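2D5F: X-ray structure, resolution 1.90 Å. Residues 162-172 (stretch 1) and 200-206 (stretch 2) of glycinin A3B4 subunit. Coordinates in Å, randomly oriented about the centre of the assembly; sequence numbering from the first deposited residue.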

ATOM      1  N   VAL B 162     -17.295  -3.574  27.604  1.00 21.70           N
ATOM      2  CA  VAL B 162     -18.493  -3.586  26.774  1.00 27.28           C
ATOM      3  C   VAL B 162     -19.316  -2.333  27.068  1.00 26.55           C
ATOM      4  O   VAL B 162     -19.784  -2.130  28.192  1.00 21.57           O
ATOM      5  CB  VAL B 162     -19.375  -4.828  27.041  1.00 28.91           C
ATOM      6  CG1 VAL B 162     -20.540  -4.861  26.041  1.00 28.91           C
ATOM      7  CG2 VAL B 162     -18.548  -6.094  26.915  1.00 29.10           C
ATOM      8  N   PHE B 163     -19.468  -1.480  26.061  1.00 22.76           N
ATOM      9  CA  PHE B 163     -20.240  -0.255  26.212  1.00 21.24           C
ATOM     10  C   PHE B 163     -21.652  -0.497  25.684  1.00 22.14           C
ATOM     11  O   PHE B 163     -21.853  -0.601  24.473  1.00 19.69           O
ATOM     12  CB  PHE B 163     -19.592   0.900  25.431  1.00 17.91           C
ATOM     13  CG  PHE B 163     -18.249   1.327  25.965  1.00 16.55           C
ATOM     14  CD1 PHE B 163     -17.124   0.518  25.801  1.00 18.81           C
ATOM     15  CD2 PHE B 163     -18.111   2.535  26.643  1.00 16.40           C
ATOM     16  CE1 PHE B 163     -15.882   0.908  26.310  1.00 20.80           C
ATOM     17  CE2 PHE B 163     -16.874   2.936  27.155  1.00 20.88           C
ATOM     18  CZ  PHE B 163     -15.756   2.122  26.989  1.00 16.85           C
ATOM     19  N   TYR B 164     -22.632  -0.603  26.579  1.00 20.98           N
ATOM     20  CA  TYR B 164     -24.000  -0.826  26.127  1.00 22.30           C
ATOM     21  C   TYR B 164     -24.700   0.487  25.827  1.00 20.11           C
ATOM     22  O   TYR B 164     -24.581   1.454  26.582  1.00 24.85           O
ATOM     23  CB  TYR B 164     -24.814  -1.624  27.160  1.00 21.80           C
ATOM     24  CG  TYR B 164     -24.634  -3.119  27.036  1.00 23.44           C
ATOM     25  CD1 TYR B 164     -23.710  -3.802  27.829  1.00 18.89           C
ATOM     26  CD2 TYR B 164     -25.341  -3.844  26.073  1.00 18.78           C
ATOM     27  CE1 TYR B 164     -23.491  -5.175  27.660  1.00 21.86           C
ATOM     28  CE2 TYR B 164     -25.129  -5.204  25.895  1.00 16.20           C
ATOM     29  CZ  TYR B 164     -24.204  -5.864  26.687  1.00 17.22           C
ATOM     30  OH  TYR B 164     -23.984  -7.206  26.485  1.00 20.41           O
ATOM     31  N   LEU B 165     -25.408   0.521  24.705  1.00 16.17           N
ATOM     32  CA  LEU B 165     -26.147   1.708  24.309  1.00 20.96           C
ATOM     33  C   LEU B 165     -27.558   1.663  24.893  1.00 20.31           C
ATOM     34  O   LEU B 165     -28.260   2.673  24.925  1.00 24.96           O
ATOM     35  CB  LEU B 165     -26.219   1.790  22.781  1.00 24.07           C
ATOM     36  CG  LEU B 165     -24.937   2.246  22.079  1.00 23.37           C
ATOM     37  CD1 LEU B 165     -24.968   1.849  20.625  1.00 20.49           C
ATOM     38  CD2 LEU B 165     -24.796   3.747  22.231  1.00 16.75           C
ATOM     39  N   ALA B 166     -27.971   0.487  25.353  1.00 24.46           N
ATOM     40  CA  ALA B 166     -29.306   0.322  25.924  1.00 26.41           C
ATOM     41  C   ALA B 166     -29.347  -0.735  27.014  1.00 25.23           C
ATOM     42  O   ALA B 166     -28.423  -1.536  27.159  1.00 27.51           O
ATOM     43  CB  ALA B 166     -30.305  -0.043  24.823  1.00 24.50           C
ATOM     44  N   GLY B 167     -30.433  -0.726  27.777  1.00 25.96           N
ATOM     45  CA  GLY B 167     -30.616  -1.689  28.842  1.00 26.42           C
ATOM     46  C   GLY B 167     -29.863  -1.391  30.123  1.00 28.84           C
ATOM     47  O   GLY B 167     -29.205  -0.358  30.262  1.00 28.56           O
ATOM     48  N   ASN B 168     -29.992  -2.308  31.073  1.00 26.46           N
ATOM     49  CA  ASN B 168     -29.316  -2.216  32.356  1.00 29.27           C
ATOM     50  C   ASN B 168     -28.596  -3.550  32.503  1.00 32.08           C
ATOM     51  O   ASN B 168     -29.114  -4.494  33.105  1.00 27.53           O
ATOM     52  CB  ASN B 168     -30.321  -2.035  33.486  1.00 30.12           C
ATOM     53  CG  ASN B 168     -29.672  -2.115  34.841  1.00 39.17           C
ATOM     54  OD1 ASN B 168     -28.597  -1.554  35.055  1.00 34.78           O
ATOM     55  ND2 ASN B 168     -30.317  -2.813  35.771  1.00 48.18           N
ATOM     56  N   PRO B 169     -27.378  -3.639  31.948  1.00 30.82           N
ATOM     57  CA  PRO B 169     -26.580  -4.865  31.997  1.00 25.58           C
ATOM     58  C   PRO B 169     -25.866  -5.148  33.300  1.00 26.31           C
ATOM     59  O   PRO B 169     -25.691  -4.270  34.134  1.00 30.96           O
ATOM     60  CB  PRO B 169     -25.585  -4.653  30.866  1.00 34.09           C
ATOM     61  CG  PRO B 169     -25.267  -3.177  31.022  1.00 25.46           C
ATOM     62  CD  PRO B 169     -26.661  -2.573  31.216  1.00 23.07           C
ATOM     63  N   ASP B 170     -25.463  -6.401  33.461  1.00 25.74           N
ATOM     64  CA  ASP B 170     -24.676  -6.821  34.609  1.00 25.81           C
ATOM     65  C   ASP B 170     -23.260  -6.889  34.022  1.00 33.73           C
ATOM     66  O   ASP B 170     -23.101  -6.994  32.801  1.00 25.61           O
ATOM     67  CB  ASP B 170     -25.102  -8.210  35.086  1.00 23.84           C
ATOM     68  CG  ASP B 170     -26.327  -8.176  35.995  1.00 33.32           C
ATOM     69  OD1 ASP B 170     -26.799  -9.265  36.378  1.00 30.64           O
ATOM     70  OD2 ASP B 170     -26.808  -7.071  36.332  1.00 27.60           O
ATOM     71  N   ILE B 171     -22.241  -6.827  34.872  1.00 32.94           N
ATOM     72  CA  ILE B 171     -20.859  -6.891  34.400  1.00 32.46           C
ATOM     73  C   ILE B 171     -20.607  -8.257  33.767  1.00 31.43           C
ATOM     74  O   ILE B 171     -20.950  -9.289  34.349  1.00 28.98           O
ATOM     75  CB  ILE B 171     -19.867  -6.697  35.564  1.00 38.34           C
ATOM     76  CG1 ILE B 171     -20.136  -5.361  36.260  1.00 40.86           C
ATOM     77  CG2 ILE B 171     -18.431  -6.727  35.040  1.00 38.92           C
ATOM     78  CD1 ILE B 171     -19.883  -4.154  35.385  1.00 52.01           C
ATOM     79  N   GLU B 172     -20.012  -8.272  32.578  1.00 23.90           N
ATOM     80  CA  GLU B 172     -19.742  -9.536  31.901  1.00 24.11           C
ATOM     81  C   GLU B 172     -18.352 -10.066  32.224  1.00 22.43           C
ATOM     82  O   GLU B 172     -18.105 -11.271  32.159  1.00 26.63           O
ATOM     83  CB  GLU B 172     -19.921  -9.370  30.388  1.00 27.38           C
ATOM     84  CG  GLU B 172     -21.336  -8.975  30.026  1.00 24.54           C
ATOM     85  CD  GLU B 172     -21.549  -8.730  28.546  1.00 24.84           C
ATOM     86  OE1 GLU B 172     -22.631  -8.224  28.196  1.00 25.67           O
ATOM     87  OE2 GLU B 172     -20.654  -9.045  27.734  1.00 28.07           O
ATOM     88  N   GLU B 200     -21.876  -2.142  39.770  1.00 51.62           N
ATOM     89  CA  GLU B 200     -22.837  -2.742  38.850  1.00 60.14           C
ATOM     90  C   GLU B 200     -22.767  -2.160  37.441  1.00 58.95           C
ATOM     91  O   GLU B 200     -22.015  -1.218  37.178  1.00 62.98           O
ATOM     92  CB  GLU B 200     -24.254  -2.590  39.400  1.00 59.57           C
ATOM     93  CG  GLU B 200     -24.557  -3.554  40.527  1.00 64.64           C
ATOM     94  CD  GLU B 200     -25.881  -3.268  41.189  1.00 68.93           C
ATOM     95  OE1 GLU B 200     -25.995  -2.214  41.852  1.00 74.13           O
ATOM     96  OE2 GLU B 200     -26.807  -4.094  41.044  1.00 73.47           O
ATOM     97  N   GLY B 201     -23.557  -2.727  36.537  1.00 53.88           N
ATOM     98  CA  GLY B 201     -23.555  -2.261  35.162  1.00 48.64           C
ATOM     99  C   GLY B 201     -24.578  -1.183  34.857  1.00 39.98           C
ATOM    100  O   GLY B 201     -25.536  -0.985  35.600  1.00 34.44           O
ATOM    101  N   GLY B 202     -24.356  -0.484  33.750  1.00 36.77           N
ATOM    102  CA  GLY B 202     -25.255   0.570  33.313  1.00 28.28           C
ATOM    103  C   GLY B 202     -24.944   0.890  31.859  1.00 26.92           C
ATOM    104  O   GLY B 202     -23.816   0.680  31.414  1.00 22.82           O
ATOM    105  N   SER B 203     -25.930   1.381  31.114  1.00 26.06           N
ATOM    106  CA  SER B 203     -25.713   1.735  29.715  1.00 21.33           C
ATOM    107  C   SER B 203     -24.981   3.072  29.682  1.00 21.86           C
ATOM    108  O   SER B 203     -24.906   3.762  30.695  1.00 23.46           O
ATOM    109  CB  SER B 203     -27.049   1.861  28.985  1.00 21.80           C
ATOM    110  OG  SER B 203     -27.780   2.965  29.481  1.00 22.29           O
ATOM    111  N   VAL B 204     -24.433   3.442  28.532  1.00 21.14           N
ATOM    112  CA  VAL B 204     -23.726   4.709  28.447  1.00 18.93           C
ATOM    113  C   VAL B 204     -24.714   5.862  28.536  1.00 23.80           C
ATOM    114  O   VAL B 204     -24.378   6.953  29.007  1.00 20.56           O
ATOM    115  CB  VAL B 204     -22.907   4.810  27.144  1.00 17.22           C
ATOM    116  CG1 VAL B 204     -21.829   3.733  27.142  1.00 19.11           C
ATOM    117  CG2 VAL B 204     -23.811   4.667  25.934  1.00 18.57           C
ATOM    118  N   LEU B 205     -25.946   5.605  28.111  1.00 22.05           N
ATOM    119  CA  LEU B 205     -26.985   6.626  28.146  1.00 26.95           C
ATOM    120  C   LEU B 205     -27.462   6.906  29.573  1.00 23.19           C
ATOM    121  O   LEU B 205     -27.870   8.023  29.884  1.00 25.90           O
ATOM    122  CB  LEU B 205     -28.157   6.202  27.253  1.00 21.51           C
ATOM    123  CG  LEU B 205     -28.343   6.983  25.945  1.00 26.57           C
ATOM    124  CD1 LEU B 205     -27.005   7.361  25.360  1.00 23.90           C
ATOM    125  CD2 LEU B 205     -29.150   6.154  24.960  1.00 31.02           C
ATOM    126  N   SER B 206     -27.388   5.902  30.443  1.00 25.17           N
ATOM    127  CA  SER B 206     -27.815   6.085  31.829  1.00 29.42           C
ATOM    128  C   SER B 206     -26.861   7.016  32.578  1.00 32.43           C
ATOM    129  O   SER B 206     -27.129   7.407  33.713  1.00 34.40           O
ATOM    130  CB  SER B 206     -27.899   4.737  32.554  1.00 33.20           C
ATOM    131  OG  SER B 206     -26.615   4.177  32.777  1.00 30.23           O
TER
HETATM  132  O   HOH W   1     -22.228  -0.030  29.302  1.00 26.27           O
HETATM  133  O   HOH W   2     -28.642   1.291  32.149  1.00 31.04           O
HETATM  134  O   HOH W   3     -26.724  -3.089  36.063  1.00 25.04           O

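The two stretches run side by side mostly as extended loop, with a short strand at Phe-163 and Tyr-164 in the first and helical backbone angles from Val-204 onward in the second. Their CA atoms come nearest at Tyr-164 and Ser-203, 4.7 Å apart, and at Asn-168 and Gly-202, 5.0 Å apart. A single direct hydrogen bond links the two backbones: Val-204 N donates to Tyr-164 O at 2.8 Å, with an angle of 165° at the hydrogen.

Water supplies much of the remaining polar linkage. Water 1 accepts from Tyr-164 N at 2.8 Å and donates to Gly-202 O at 2.7 Å. Water 2 accepts from Ser-203 N at 2.9 Å and donates to Gly-167 O at 2.6 Å, so both bridges join an amide on one stretch to a carbonyl on the other. Water 3 lies 2.5 Å from both Pro-169 O and Gly-201 O. Close by, Gly-201 CA approaches Pro-169 O at 3.1 Å in a CA-H...O contact. A side chain at Gly-201 would point toward the first stretch, and an ideal CB would lie only 2.1 Å from Pro-169 O; glycine permits this close approach. At Gly-202 a CB would point away and be crowded by Ser-206 OG at 3.1 Å. Gly-167 has a positive phi of 79°, which itself favours glycine.

Val-204, which has the largest area covered in this contact, forms the apolar centre with its two methyl groups. Its CG1 meets Phe-163 CD2 at 3.9 Å, at the edge of the ring and near its plane, while its CG2 packs against Leu-165 CD2, also at 3.9 Å. The CA-to-CB bond of Leu-165 points away, but the end of its side chain returns to make this contact. The CA-to-CB bond of Leu-205 points toward the first stretch, and its CD2 lies 3.6 Å from Leu-165 O.

Ser-203 is buried, with its CB 3.3 Å from Gly-167 O. The serine hydroxyl serves its own turn: Ser-206 N donates to Ser-203 OG at 3.1 Å, and Ser-206 OG donates to Ser-203 O at 2.7 Å. The ring of Pro-169 covers the adjoining backbone, with CD 3.9 Å from Gly-202 C. Further along, Ile-171 brings CD1 to 4.0 Å from Glu-200 O, laying an apolar methyl against the main chain. Tyr-164 instead leads its ring end away from the second stretch, where its OH donates a very short 2.4 Å hydrogen bond to Glu-172 OE1. Together the two stretches bury 508 Å², counting both sides.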